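Local coordinates for protein xylulose kinase (Escherichia coli, PDB 2ITM) that phosphorylates D-xylulose with ATP to give D-xylulose 5-phosphate and, less efficiently, phosphorylates 1-deoxy-D-xylulose, and also accepts a few other sugars and sugar alcohols, at residues 40-45 with 89-94; 369-374 with 467-472; 66-71 with 223-228; 122-127 with 273-278. All blocks are in the same frame, centred on the assembly; numbering follows the deposited sequence.

Overall arrangement
From the N terminus, contact 1 is the first to close, when 89-94 returns to pair with 40-45 across a helix and two strands. Residues 66-71 lie inside that loop but wait for 223-228, so contact 3 crosses contact 1; it joins neighbouring strands of the first domain's central sheet. Contact 4 opens at 122-127 while contact 3 is pending and closes at 273-278, crossing it and tying the N-terminal region to a strand of the C-terminal one beside the sugar. Contact 2 follows in series, joining helices 358-381 and 459-479; its centre is 40 Å from that of contact 1, on the opposite side of the chain's centre.

Contact 1 of 4, residues 40-45 with 89-94; sequences WSEQDP and VLRPAI
Glu42 and Arg91 meet beside a small two-stranded antiparallel sheet, in which strand 42-43 pairs with 93-94 in the N-terminal domain of this FGGY kinase. Gln43 and Ala93 form the hydrogen-bonded pair: Ala93 N reaches Gln43 O at 2.9 Å, while Gln43 N finds Ala93 O at 3.2 Å. The neighbouring pair, Glu42 and Ile94, is non-hydrogen-bonded, and its side chains share the other face.

On that face the Glu42 and Arg91 side chains cross at about a right angle, with their flat ends turned 64° against each other. Glu42 CG lies beside the backbone N (chi1 -70°) and the chain runs on extended, whereas Arg91 bends at chi3 (-55°), which swings NE off the line of its chain. The salt bridge between Glu42 OE2 and Arg91 NH1 (3.1 Å) lies close to the guanidinium plane but meets the oxygen from above the carboxylate plane. Arg91 NH2 adds a weak bond to the same oxygen. OE2 also makes a salt bridge with Arg100, and Arg91 NE one with Glu139, so the pair belongs to a larger charge network. An alanine at Glu42 would probably leave Arg100 and Arg91, like charges lying close together, without the carboxylate they share, though Arg91 would keep Glu139.

Van der Waals contacts flank the charges. Pro92 CB packs against Glu42 OE1 at 3.7 Å. Farther along, Pro45 CG makes an apolar contact with Val89 CG1 at 4.0 Å, next to Tyr155 of helix 152-161. At the opposite end, Trp40 CZ3 stands 4.0 Å from Arg91 NH2, near the guanidinium plane.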
loop_
_atom_site.group_PDB
_atom_site.type_symbol
_atom_site.label_atom_id
_atom_site.label_comp_id
_atom_site.label_asym_id
_atom_site.label_seq_id
_atom_site.Cartn_x
_atom_site.Cartn_y
_atom_site.Cartn_z
ATOM N N TRP A 40 -13.959 -7.362 -23.674
ATOM C CA TRP A 40 -14.450 -6.956 -24.974
ATOM C C TRP A 40 -14.445 -5.447 -25.039
ATOM O O TRP A 40 -14.855 -4.763 -24.104
ATOM C CB TRP A 40 -15.818 -7.499 -25.331
ATOM C CG TRP A 40 -15.851 -8.957 -25.577
ATOM C CD1 TRP A 40 -15.102 -9.904 -24.968
ATOM C CD2 TRP A 40 -16.696 -9.645 -26.490
ATOM N NE1 TRP A 40 -15.421 -11.147 -25.451
ATOM C CE2 TRP A 40 -16.399 -11.011 -26.390
ATOM C CE3 TRP A 40 -17.680 -9.243 -27.394
ATOM C CZ2 TRP A 40 -17.050 -11.967 -27.144
ATOM C CZ3 TRP A 40 -18.312 -10.188 -28.141
ATOM C CH2 TRP A 40 -18.002 -11.537 -28.011
ATOM N N SER A 41 -13.964 -4.943 -26.163
ATOM C CA SER A 41 -13.934 -3.525 -26.437
ATOM C C SER A 41 -14.288 -3.309 -27.895
ATOM O O SER A 41 -13.534 -3.681 -28.778
ATOM C CB SER A 41 -12.555 -2.950 -26.120
ATOM O OG SER A 41 -12.589 -1.546 -26.043
ATOM N N GLU A 42 -15.464 -2.728 -28.125
ATOM C CA GLU A 42 -16.004 -2.673 -29.462
ATOM C C GLU A 42 -16.595 -1.291 -29.760
ATOM O O GLU A 42 -17.017 -0.575 -28.872
ATOM C CB GLU A 42 -17.100 -3.726 -29.637
ATOM C CG GLU A 42 -16.583 -5.156 -29.666
ATOM C CD GLU A 42 -17.702 -6.154 -29.824
ATOM O OE1 GLU A 42 -18.860 -5.774 -29.550
ATOM O OE2 GLU A 42 -17.414 -7.265 -30.217
ATOM N N GLN A 43 -16.620 -0.949 -31.037
ATOM C CA GLN A 43 -17.367 0.197 -31.514
ATOM C C GLN A 43 -18.093 -0.113 -32.810
ATOM O O GLN A 43 -17.680 -0.962 -33.582
ATOM C CB GLN A 43 -16.456 1.409 -31.683
ATOM C CG GLN A 43 -16.089 2.090 -30.392
ATOM C CD GLN A 43 -14.976 3.100 -30.542
ATOM O OE1 GLN A 43 -14.847 3.997 -29.734
ATOM N NE2 GLN A 43 -14.165 2.940 -31.562
ATOM N N ASP A 44 -19.188 0.591 -33.030
ATOM C CA ASP A 44 -19.946 0.485 -34.278
ATOM C C ASP A 44 -19.385 1.453 -35.318
ATOM O O ASP A 44 -19.387 2.657 -35.130
ATOM C CB ASP A 44 -21.426 0.741 -33.997
ATOM C CG ASP A 44 -22.226 1.057 -35.241
ATOM O OD1 ASP A 44 -23.337 1.590 -35.091
ATOM O OD2 ASP A 44 -21.851 0.810 -36.394
ATOM N N PRO A 45 -18.895 0.904 -36.416
ATOM C CA PRO A 45 -18.148 1.702 -37.379
ATOM C C PRO A 45 -19.014 2.826 -37.914
ATOM O O PRO A 45 -18.509 3.853 -38.331
ATOM C CB PRO A 45 -17.795 0.693 -38.475
ATOM C CG PRO A 45 -17.805 -0.600 -37.821
ATOM C CD PRO A 45 -18.862 -0.525 -36.755
ATOM N N VAL A 89 -21.255 -4.010 -42.891
ATOM C CA VAL A 89 -20.555 -4.270 -41.649
ATOM C C VAL A 89 -21.081 -5.515 -40.940
ATOM O O VAL A 89 -22.218 -5.547 -40.505
ATOM C CB VAL A 89 -20.562 -3.044 -40.723
ATOM C CG1 VAL A 89 -20.167 -3.425 -39.337
ATOM C CG2 VAL A 89 -19.619 -1.982 -41.248
ATOM N N LEU A 90 -20.203 -6.494 -40.847
ATOM C CA LEU A 90 -20.567 -7.843 -40.466
ATOM C C LEU A 90 -20.753 -7.966 -38.954
ATOM O O LEU A 90 -21.664 -8.623 -38.488
ATOM C CB LEU A 90 -19.479 -8.803 -40.915
ATOM C CG LEU A 90 -19.771 -9.856 -41.974
ATOM C CD1 LEU A 90 -21.178 -9.776 -42.509
ATOM C CD2 LEU A 90 -18.747 -9.872 -43.083
ATOM N N ARG A 91 -19.862 -7.331 -38.207
ATOM C CA ARG A 91 -19.958 -7.245 -36.760
ATOM C C ARG A 91 -19.342 -5.965 -36.261
ATOM O O ARG A 91 -18.727 -5.245 -37.012
ATOM C CB ARG A 91 -19.278 -8.446 -36.112
ATOM C CG ARG A 91 -17.765 -8.362 -36.063
ATOM C CD ARG A 91 -17.076 -9.641 -35.619
ATOM N NE ARG A 91 -17.539 -10.149 -34.319
ATOM C CZ ARG A 91 -17.722 -9.421 -33.231
ATOM N NH1 ARG A 91 -17.479 -8.132 -33.241
ATOM N NH2 ARG A 91 -18.150 -9.991 -32.121
ATOM N N PRO A 92 -19.511 -5.665 -34.985
ATOM C CA PRO A 92 -18.879 -4.477 -34.421
ATOM C C PRO A 92 -17.355 -4.578 -34.457
ATOM O O PRO A 92 -16.810 -5.665 -34.393
ATOM C CB PRO A 92 -19.391 -4.456 -32.957
ATOM C CG PRO A 92 -20.653 -5.183 -33.006
ATOM C CD PRO A 92 -20.446 -6.258 -34.022
ATOM N N ALA A 93 -16.696 -3.437 -34.597
ATOM C CA ALA A 93 -15.250 -3.396 -34.629
ATOM C C ALA A 93 -14.632 -3.848 -33.315
ATOM O O ALA A 93 -14.998 -3.385 -32.258
ATOM C CB ALA A 93 -14.754 -2.026 -35.025
ATOM N N ILE A 94 -13.690 -4.773 -33.407
ATOM C CA ILE A 94 -12.939 -5.234 -32.262
ATOM C C ILE A 94 -11.660 -4.428 -32.080
ATOM O O ILE A 94 -10.740 -4.552 -32.869
ATOM C CB ILE A 94 -12.587 -6.710 -32.438
ATOM C CG1 ILE A 94 -13.838 -7.543 -32.660
ATOM C CG2 ILE A 94 -11.775 -7.216 -31.274
ATOM C CD1 ILE A 94 -13.537 -8.914 -33.037
#

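Contact 2 of 4, residues 369-374 with 467-472; sequences VGYALA and PRRETF
Tyr371 and Phe472 carry the dense part of this crossing between helices 358-381 and 459-479 in the C-terminal half of the kinase. The axes of the two segments pass 10.2 Å apart at a signed angle of -84°, so each helix presents a short patch to the other. Phe472 CG is anti to its backbone N (chi1 172°), and its ring lies beneath Tyr371 CB, which sits 3.6 Å from the ring centroid in a CH-pi contact over the middle of the face. The ring planes lie obliquely, at 52°, with centroids 5.5 Å apart. The tyrosine ring has Arg468 O and Arg469 N over one face, and its CD1 is 3.9 Å from Arg469 CG. Ala372 CB touches Phe472 CZ, 4.1 Å away, and Leu330 and Pro331 of strand 328-333 also meet the phenyl group. An alanine in place of Phe472 would take away the face under Tyr371 CB and would probably open a gap between the helices, leaving the tyrosine freer to shift.

Arg469 packs with its guanidinium under Ala374: the methyl CB is 3.3 Å from Arg469 NH2, over one face of the group.

The looser side lies at the phenol. Tyr371 OH rests against Arg468 CB and CD, while a water 2.8 Å from Tyr371 OH also takes a weak bond from Arg468 NE (3.3 Å). Arg468 leads outward from there and is partly exposed. The junction thus rests mainly on ring-to-aliphatic packing, with the water bridge and, beyond the two segments, a salt bridge from Arg469 to Asp378 adding polar links.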
loop_
_atom_site.group_PDB
_atom_site.type_symbol
_atom_site.label_atom_id
_atom_site.label_comp_id
_atom_site.label_asym_id
_atom_site.label_seq_id
_atom_site.Cartn_x
_atom_site.Cartn_y
_atom_site.Cartn_z
ATOM N N VAL A 369 8.857 7.190 -11.019
ATOM C CA VAL A 369 8.407 7.368 -12.376
ATOM C C VAL A 369 9.589 7.641 -13.295
ATOM O O VAL A 369 9.706 7.049 -14.346
ATOM C CB VAL A 369 7.362 8.484 -12.496
ATOM C CG1 VAL A 369 7.013 8.716 -13.944
ATOM C CG2 VAL A 369 6.136 8.152 -11.698
ATOM N N GLY A 370 10.463 8.538 -12.875
ATOM C CA GLY A 370 11.723 8.761 -13.556
ATOM C C GLY A 370 12.499 7.497 -13.850
ATOM O O GLY A 370 12.915 7.272 -14.965
ATOM N N TYR A 371 12.686 6.671 -12.829
ATOM C CA TYR A 371 13.451 5.442 -12.960
ATOM C C TYR A 371 12.829 4.494 -13.988
ATOM O O TYR A 371 13.523 3.921 -14.808
ATOM C CB TYR A 371 13.591 4.736 -11.615
ATOM C CG TYR A 371 14.353 5.487 -10.548
ATOM C CD1 TYR A 371 15.401 6.334 -10.858
ATOM C CD2 TYR A 371 14.013 5.343 -9.225
ATOM C CE1 TYR A 371 16.073 7.010 -9.882
ATOM C CE2 TYR A 371 14.679 6.016 -8.242
ATOM C CZ TYR A 371 15.709 6.847 -8.569
ATOM O OH TYR A 371 16.357 7.498 -7.571
ATOM N N ALA A 372 11.512 4.346 -13.904
ATOM C CA ALA A 372 10.735 3.572 -14.854
ATOM C C ALA A 372 10.911 4.040 -16.302
ATOM O O ALA A 372 11.216 3.253 -17.179
ATOM C CB ALA A 372 9.287 3.582 -14.463
ATOM N N LEU A 373 10.729 5.334 -16.521
ATOM C CA LEU A 373 10.836 5.919 -17.841
ATOM C C LEU A 373 12.213 5.727 -18.469
ATOM O O LEU A 373 12.325 5.454 -19.645
ATOM C CB LEU A 373 10.459 7.397 -17.810
ATOM C CG LEU A 373 9.003 7.743 -17.486
ATOM C CD1 LEU A 373 8.795 9.223 -17.359
ATOM C CD2 LEU A 373 8.034 7.128 -18.470
ATOM N N ALA A 374 13.257 5.875 -17.666
ATOM C CA ALA A 374 14.626 5.717 -18.129
ATOM C C ALA A 374 14.932 4.286 -18.551
ATOM O O ALA A 374 15.562 4.059 -19.569
ATOM C CB ALA A 374 15.592 6.172 -17.074
ATOM N N PRO A 467 23.240 4.129 -8.783
ATOM C CA PRO A 467 22.972 3.095 -7.785
ATOM C C PRO A 467 21.515 3.015 -7.359
ATOM O O PRO A 467 21.058 1.955 -6.994
ATOM C CB PRO A 467 23.854 3.485 -6.601
ATOM C CG PRO A 467 24.300 4.865 -6.856
ATOM C CD PRO A 467 24.224 5.107 -8.307
ATOM N N ARG A 468 20.802 4.128 -7.417
ATOM C CA ARG A 468 19.377 4.115 -7.155
ATOM C C ARG A 468 18.568 3.400 -8.242
ATOM O O ARG A 468 17.615 2.704 -7.947
ATOM C CB ARG A 468 18.853 5.527 -6.925
ATOM C CG ARG A 468 19.439 6.197 -5.712
ATOM C CD ARG A 468 19.103 7.659 -5.573
ATOM N NE ARG A 468 18.801 8.016 -4.194
ATOM C CZ ARG A 468 19.714 8.386 -3.330
ATOM N NH1 ARG A 468 20.973 8.446 -3.718
ATOM N NH2 ARG A 468 19.395 8.697 -2.092
ATOM N N ARG A 469 18.975 3.593 -9.493
ATOM C CA ARG A 469 18.402 2.903 -10.643
ATOM C C ARG A 469 18.583 1.399 -10.513
ATOM O O ARG A 469 17.665 0.641 -10.751
ATOM C CB ARG A 469 19.059 3.390 -11.943
ATOM C CG ARG A 469 18.391 4.584 -12.605
ATOM C CD ARG A 469 19.254 5.333 -13.580
ATOM N NE ARG A 469 19.108 4.911 -14.969
ATOM C CZ ARG A 469 18.071 4.280 -15.450
ATOM N NH1 ARG A 469 17.059 3.988 -14.660
ATOM N NH2 ARG A 469 18.035 3.932 -16.720
ATOM N N GLU A 470 19.790 0.995 -10.141
ATOM C CA GLU A 470 20.118 -0.390 -9.854
ATOM C C GLU A 470 19.235 -0.942 -8.758
ATOM O O GLU A 470 18.729 -2.033 -8.855
ATOM C CB GLU A 470 21.566 -0.454 -9.422
ATOM C CG GLU A 470 22.201 -1.820 -9.421
ATOM C CD GLU A 470 23.657 -1.748 -9.002
ATOM O OE1 GLU A 470 24.368 -0.843 -9.479
ATOM O OE2 GLU A 470 24.073 -2.577 -8.185
ATOM N N THR A 471 19.058 -0.165 -7.712
ATOM C CA THR A 471 18.246 -0.591 -6.596
ATOM C C THR A 471 16.772 -0.704 -6.982
ATOM O O THR A 471 16.127 -1.701 -6.710
ATOM C CB THR A 471 18.451 0.337 -5.394
ATOM O OG1 THR A 471 19.718 0.068 -4.799
ATOM C CG2 THR A 471 17.486 -0.001 -4.302
ATOM N N PHE A 472 16.263 0.331 -7.632
ATOM C CA PHE A 472 14.946 0.307 -8.260
ATOM C C PHE A 472 14.662 -0.933 -9.109
ATOM O O PHE A 472 13.681 -1.573 -8.916
ATOM C CB PHE A 472 14.713 1.586 -9.066
ATOM C CG PHE A 472 13.463 1.570 -9.894
ATOM C CD1 PHE A 472 12.267 1.987 -9.372
ATOM C CD2 PHE A 472 13.491 1.144 -11.197
ATOM C CE1 PHE A 472 11.133 1.971 -10.134
ATOM C CE2 PHE A 472 12.357 1.126 -11.954
ATOM C CZ PHE A 472 11.179 1.541 -11.423
HETATM O O HOH W 1 15.834 6.862 -4.874
#

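Contact 3 of 4, residues 66-71 with 223-228; sequences QDVKAL and ATVPVV
Val225 fills the centre of the contact, its two methyls divided between different neighbours. CG1 lies 3.9 Å from Leu71 CB and also meets Ala70 CA, whereas CG2 is packed tightly against Val68 O, at 3.1 Å, and Lys69 O. The chi1 of Val225, 122°, is not staggered, consistent with mild strain. Next along, Leu71 and Val227 lie side by side and point the same way, with Leu71 CD2 4.2 Å from Val227 CG1. Leu71 CG is anti to its backbone N (chi1 179°), and the residue also packs on Ile3 and Ile5 of strand 2-7, while Val227 touches helix 152-161. Ala70 and Val228 instead meet helix 424-436.

Beside this apolar group the backbones are bridged once, at Leu71 and Val227. Strands 70-75 and 226-232 are parallel neighbours in the central sheet of the actin-like ATPase fold. Leu71 N donates to Pro226 O and Val228 N to Leu71 O, both at 3.0 Å, so that the two bonds of Leu71 straddle Val227.

Toward the surface the segments spread apart. A water bridges them there, donating to Val68 O at 2.7 Å and accepting from Ala223 N at 3.2 Å, beside the inverse gamma turn centred on Thr224. The chemistry changes along the contact: direct amide bonds fix the register where the strands enter the sheet, aliphatic groups fill the middle, and a single water links the backbones where the chains diverge.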
loop_
_atom_site.group_PDB
_atom_site.type_symbol
_atom_site.label_atom_id
_atom_site.label_comp_id
_atom_site.label_asym_id
_atom_site.label_seq_id
_atom_site.Cartn_x
_atom_site.Cartn_y
_atom_site.Cartn_z
ATOM N N GLN A 66 -13.839 25.447 -48.366
ATOM C CA GLN A 66 -13.860 25.474 -49.817
ATOM C C GLN A 66 -12.479 25.667 -50.431
ATOM O O GLN A 66 -12.299 25.440 -51.611
ATOM C CB GLN A 66 -14.832 26.531 -50.343
ATOM C CG GLN A 66 -16.312 26.186 -50.213
ATOM C CD GLN A 66 -16.753 25.031 -51.099
ATOM O OE1 GLN A 66 -17.945 24.798 -51.269
ATOM N NE2 GLN A 66 -15.800 24.307 -51.653
ATOM N N ASP A 67 -11.510 26.071 -49.621
ATOM C CA ASP A 67 -10.136 26.229 -50.098
ATOM C C ASP A 67 -9.172 25.142 -49.631
ATOM O O ASP A 67 -7.973 25.252 -49.821
ATOM C CB ASP A 67 -9.585 27.594 -49.702
ATOM C CG ASP A 67 -10.227 28.722 -50.458
ATOM O OD1 ASP A 67 -10.005 28.831 -51.676
ATOM O OD2 ASP A 67 -10.976 29.538 -49.907
ATOM N N VAL A 68 -9.698 24.094 -49.023
ATOM C CA VAL A 68 -8.906 22.913 -48.743
ATOM C C VAL A 68 -8.441 22.237 -50.028
ATOM O O VAL A 68 -9.209 22.064 -50.958
ATOM C CB VAL A 68 -9.664 21.923 -47.857
ATOM C CG1 VAL A 68 -8.861 20.668 -47.645
ATOM C CG2 VAL A 68 -10.004 22.553 -46.546
ATOM N N LYS A 69 -7.180 21.839 -50.051
ATOM C CA LYS A 69 -6.550 21.313 -51.241
ATOM C C LYS A 69 -6.225 19.825 -51.109
ATOM O O LYS A 69 -6.139 19.116 -52.096
ATOM C CB LYS A 69 -5.290 22.086 -51.551
ATOM C CG LYS A 69 -5.507 23.581 -51.638
ATOM C CD LYS A 69 -4.233 24.314 -52.006
ATOM C CE LYS A 69 -4.403 25.831 -51.878
ATOM N NZ LYS A 69 -3.141 26.589 -52.078
ATOM N N ALA A 70 -6.036 19.370 -49.877
ATOM C CA ALA A 70 -5.872 17.950 -49.598
ATOM C C ALA A 70 -6.344 17.570 -48.203
ATOM O O ALA A 70 -6.433 18.406 -47.323
ATOM C CB ALA A 70 -4.438 17.528 -49.802
ATOM N N LEU A 71 -6.637 16.288 -48.021
ATOM C CA LEU A 71 -7.118 15.771 -46.747
ATOM C C LEU A 71 -6.411 14.493 -46.297
ATOM O O LEU A 71 -6.210 13.578 -47.076
ATOM C CB LEU A 71 -8.621 15.562 -46.786
ATOM C CG LEU A 71 -9.269 15.008 -45.527
ATOM C CD1 LEU A 71 -10.710 15.427 -45.390
ATOM C CD2 LEU A 71 -9.148 13.513 -45.511
ATOM N N ALA A 223 -14.332 20.839 -52.152
ATOM C CA ALA A 223 -14.034 20.179 -53.426
ATOM C C ALA A 223 -13.779 18.683 -53.261
ATOM O O ALA A 223 -13.465 18.233 -52.175
ATOM C CB ALA A 223 -12.858 20.845 -54.088
ATOM N N THR A 224 -13.914 17.928 -54.346
ATOM C CA THR A 224 -13.577 16.512 -54.341
ATOM C C THR A 224 -12.086 16.322 -54.165
ATOM O O THR A 224 -11.400 15.844 -55.049
ATOM C CB THR A 224 -14.047 15.804 -55.620
ATOM O OG1 THR A 224 -13.515 16.461 -56.770
ATOM C CG2 THR A 224 -15.525 15.920 -55.782
ATOM N N VAL A 225 -11.607 16.709 -52.993
ATOM C CA VAL A 225 -10.196 16.872 -52.702
ATOM C C VAL A 225 -9.472 15.526 -52.589
ATOM O O VAL A 225 -10.059 14.538 -52.191
ATOM C CB VAL A 225 -10.050 17.670 -51.396
ATOM C CG1 VAL A 225 -9.270 16.920 -50.358
ATOM C CG2 VAL A 225 -9.519 19.053 -51.648
ATOM N N PRO A 226 -8.188 15.499 -52.939
ATOM C CA PRO A 226 -7.393 14.275 -52.847
ATOM C C PRO A 226 -7.140 13.836 -51.410
ATOM O O PRO A 226 -6.951 14.666 -50.534
ATOM C CB PRO A 226 -6.078 14.662 -53.513
ATOM C CG PRO A 226 -6.221 16.063 -53.929
ATOM C CD PRO A 226 -7.336 16.666 -53.198
ATOM N N VAL A 227 -7.166 12.533 -51.177
ATOM C CA VAL A 227 -7.009 11.989 -49.845
ATOM C C VAL A 227 -5.754 11.139 -49.752
ATOM O O VAL A 227 -5.546 10.267 -50.567
ATOM C CB VAL A 227 -8.196 11.114 -49.461
ATOM C CG1 VAL A 227 -7.972 10.480 -48.107
ATOM C CG2 VAL A 227 -9.480 11.887 -49.514
ATOM N N VAL A 228 -4.932 11.397 -48.748
ATOM C CA VAL A 228 -3.743 10.591 -48.537
ATOM C C VAL A 228 -3.988 9.387 -47.630
ATOM O O VAL A 228 -4.982 9.319 -46.935
ATOM C CB VAL A 228 -2.539 11.417 -48.051
ATOM C CG1 VAL A 228 -2.229 12.555 -49.006
ATOM C CG2 VAL A 228 -2.760 11.915 -46.654
HETATM O O HOH W 2 -11.877 22.057 -50.571
#

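Contact 4 of 4, residues 122-127 with 273-278; sequences LMMPGF and AVHSFC
His275 and Phe127, the two residues most covered by this contact, meet tip to tip where a loop of the N-terminal region approaches strand 275-278 of the C-terminal one. In both, CG lies anti to the carbonyl carbon (chi1 -66° in His275, -62° in Phe127), which starts each ring toward the other. The rings form an edge-to-face pair, with planes 69° apart and centroids 5.4 Å from each other. The edge belongs to Phe127: its CZ stands over the face of the imidazole, toward the rim, and lies 3.7 Å from His275 NE2. The phenylalanine ends a type I turn from Met124 to Phe127, closed by the bond from Phe127 N to Met124 O (3.0 Å). That turn brings Met124 CB over the centre of one face of the Phe127 ring, while Met124 CG reaches His275 NE2 at 4.0 Å, so the methionine packs on both partners.

Phe277, two residues on along the strand, adds a lighter touch, its CZ coming 4.4 Å from Phe127 CZ. The contact lies beside the sugar site: the side chain of Phe277 is about 4 Å from the bound D-xylulose at the nearest atoms, and the Phe127 ring also meets that of His78, which binds the substrate.

A polar link across the contact runs through a water, which accepts from Leu122 N and donates to Val274 O, both at 2.9 Å. Aromatic contacts and a bridging water, with little buried surface, join the two segments here, consistent with parts that can move relative to each other as the enzyme closes on its substrates.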
loop_
_atom_site.group_PDB
_atom_site.type_symbol
_atom_site.label_atom_id
_atom_site.label_comp_id
_atom_site.label_asym_id
_atom_site.label_seq_id
_atom_site.Cartn_x
_atom_site.Cartn_y
_atom_site.Cartn_z
ATOM N N LEU A 122 6.164 -9.282 -31.215
ATOM C CA LEU A 122 5.445 -10.284 -30.465
ATOM C C LEU A 122 3.953 -10.088 -30.553
ATOM O O LEU A 122 3.458 -8.976 -30.478
ATOM C CB LEU A 122 5.893 -10.298 -29.007
ATOM C CG LEU A 122 5.809 -11.660 -28.325
ATOM C CD1 LEU A 122 7.173 -12.163 -27.922
ATOM C CD2 LEU A 122 4.857 -11.648 -27.151
ATOM N N MET A 123 3.246 -11.195 -30.702
ATOM C CA MET A 123 1.835 -11.170 -30.986
ATOM C C MET A 123 1.050 -10.749 -29.761
ATOM O O MET A 123 1.270 -11.246 -28.670
ATOM C CB MET A 123 1.381 -12.530 -31.485
ATOM C CG MET A 123 -0.017 -12.554 -32.032
ATOM S SD MET A 123 -0.221 -11.686 -33.578
ATOM C CE MET A 123 0.737 -12.731 -34.648
ATOM N N MET A 124 0.152 -9.798 -29.952
ATOM C CA MET A 124 -0.681 -9.303 -28.884
ATOM C C MET A 124 -2.135 -9.369 -29.299
ATOM O O MET A 124 -2.451 -9.301 -30.469
ATOM C CB MET A 124 -0.324 -7.863 -28.566
ATOM C CG MET A 124 1.128 -7.646 -28.265
ATOM S SD MET A 124 1.547 -8.005 -26.559
ATOM C CE MET A 124 1.083 -6.473 -25.778
ATOM N N PRO A 125 -3.009 -9.501 -28.316
ATOM C CA PRO A 125 -4.431 -9.722 -28.556
ATOM C C PRO A 125 -5.068 -8.489 -29.144
ATOM O O PRO A 125 -6.103 -8.587 -29.777
ATOM C CB PRO A 125 -4.982 -9.963 -27.158
ATOM C CG PRO A 125 -3.873 -10.457 -26.407
ATOM C CD PRO A 125 -2.612 -9.889 -26.962
ATOM N N GLY A 126 -4.439 -7.344 -28.919
ATOM C CA GLY A 126 -4.858 -6.085 -29.491
ATOM C C GLY A 126 -4.624 -5.991 -30.984
ATOM O O GLY A 126 -5.242 -5.181 -31.653
ATOM N N PHE A 127 -3.735 -6.825 -31.499
ATOM C CA PHE A 127 -3.414 -6.837 -32.911
ATOM C C PHE A 127 -4.479 -7.529 -33.739
ATOM O O PHE A 127 -5.241 -8.331 -33.238
ATOM C CB PHE A 127 -2.058 -7.480 -33.153
ATOM C CG PHE A 127 -0.913 -6.761 -32.503
ATOM C CD1 PHE A 127 0.334 -7.346 -32.431
ATOM C CD2 PHE A 127 -1.075 -5.505 -31.970
ATOM C CE1 PHE A 127 1.379 -6.701 -31.840
ATOM C CE2 PHE A 127 -0.041 -4.860 -31.379
ATOM C CZ PHE A 127 1.189 -5.455 -31.308
ATOM N N ALA A 273 9.123 -6.130 -25.816
ATOM C CA ALA A 273 7.948 -5.371 -25.424
ATOM C C ALA A 273 8.285 -4.085 -26.167
ATOM O O ALA A 273 7.680 -3.045 -25.942
ATOM C CB ALA A 273 7.335 -5.055 -24.082
ATOM N N VAL A 274 9.262 -4.163 -27.054
ATOM C CA VAL A 274 9.397 -3.138 -28.049
ATOM C C VAL A 274 8.720 -3.543 -29.340
ATOM O O VAL A 274 8.933 -4.622 -29.859
ATOM C CB VAL A 274 10.852 -2.755 -28.269
ATOM C CG1 VAL A 274 10.952 -1.668 -29.282
ATOM C CG2 VAL A 274 11.450 -2.303 -26.989
ATOM N N HIS A 275 7.889 -2.666 -29.854
ATOM C CA HIS A 275 7.262 -2.913 -31.128
ATOM C C HIS A 275 7.952 -2.250 -32.297
ATOM O O HIS A 275 8.483 -1.166 -32.181
ATOM C CB HIS A 275 5.795 -2.572 -31.068
ATOM C CG HIS A 275 5.032 -3.471 -30.162
ATOM N ND1 HIS A 275 4.229 -3.003 -29.152
ATOM C CD2 HIS A 275 4.998 -4.816 -30.082
ATOM C CE1 HIS A 275 3.707 -4.024 -28.505
ATOM N NE2 HIS A 275 4.160 -5.136 -29.047
ATOM N N SER A 276 7.948 -2.955 -33.418
ATOM C CA SER A 276 8.589 -2.490 -34.622
ATOM C C SER A 276 7.602 -2.467 -35.778
ATOM O O SER A 276 7.022 -3.481 -36.133
ATOM C CB SER A 276 9.805 -3.356 -34.949
ATOM O OG SER A 276 10.439 -2.938 -36.131
ATOM N N PHE A 277 7.404 -1.292 -36.335
ATOM C CA PHE A 277 6.493 -1.087 -37.442
ATOM C C PHE A 277 7.097 -0.257 -38.551
ATOM O O PHE A 277 8.124 0.385 -38.371
ATOM C CB PHE A 277 5.218 -0.408 -36.960
ATOM C CG PHE A 277 4.486 -1.143 -35.902
ATOM C CD1 PHE A 277 4.182 -0.537 -34.709
ATOM C CD2 PHE A 277 4.074 -2.437 -36.106
ATOM C CE1 PHE A 277 3.506 -1.205 -33.740
ATOM C CE2 PHE A 277 3.384 -3.109 -35.142
ATOM C CZ PHE A 277 3.093 -2.494 -33.960
ATOM N N CYS A 278 6.430 -0.237 -39.693
ATOM C CA CYS A 278 6.688 0.770 -40.695
ATOM C C CYS A 278 6.288 2.149 -40.184
ATOM O O CYS A 278 5.361 2.277 -39.412
ATOM C CB CYS A 278 5.981 0.432 -42.012
ATOM S SG CYS A 278 6.435 -1.123 -42.788
HETATM O O HOH W 3 7.451 -7.058 -29.882
#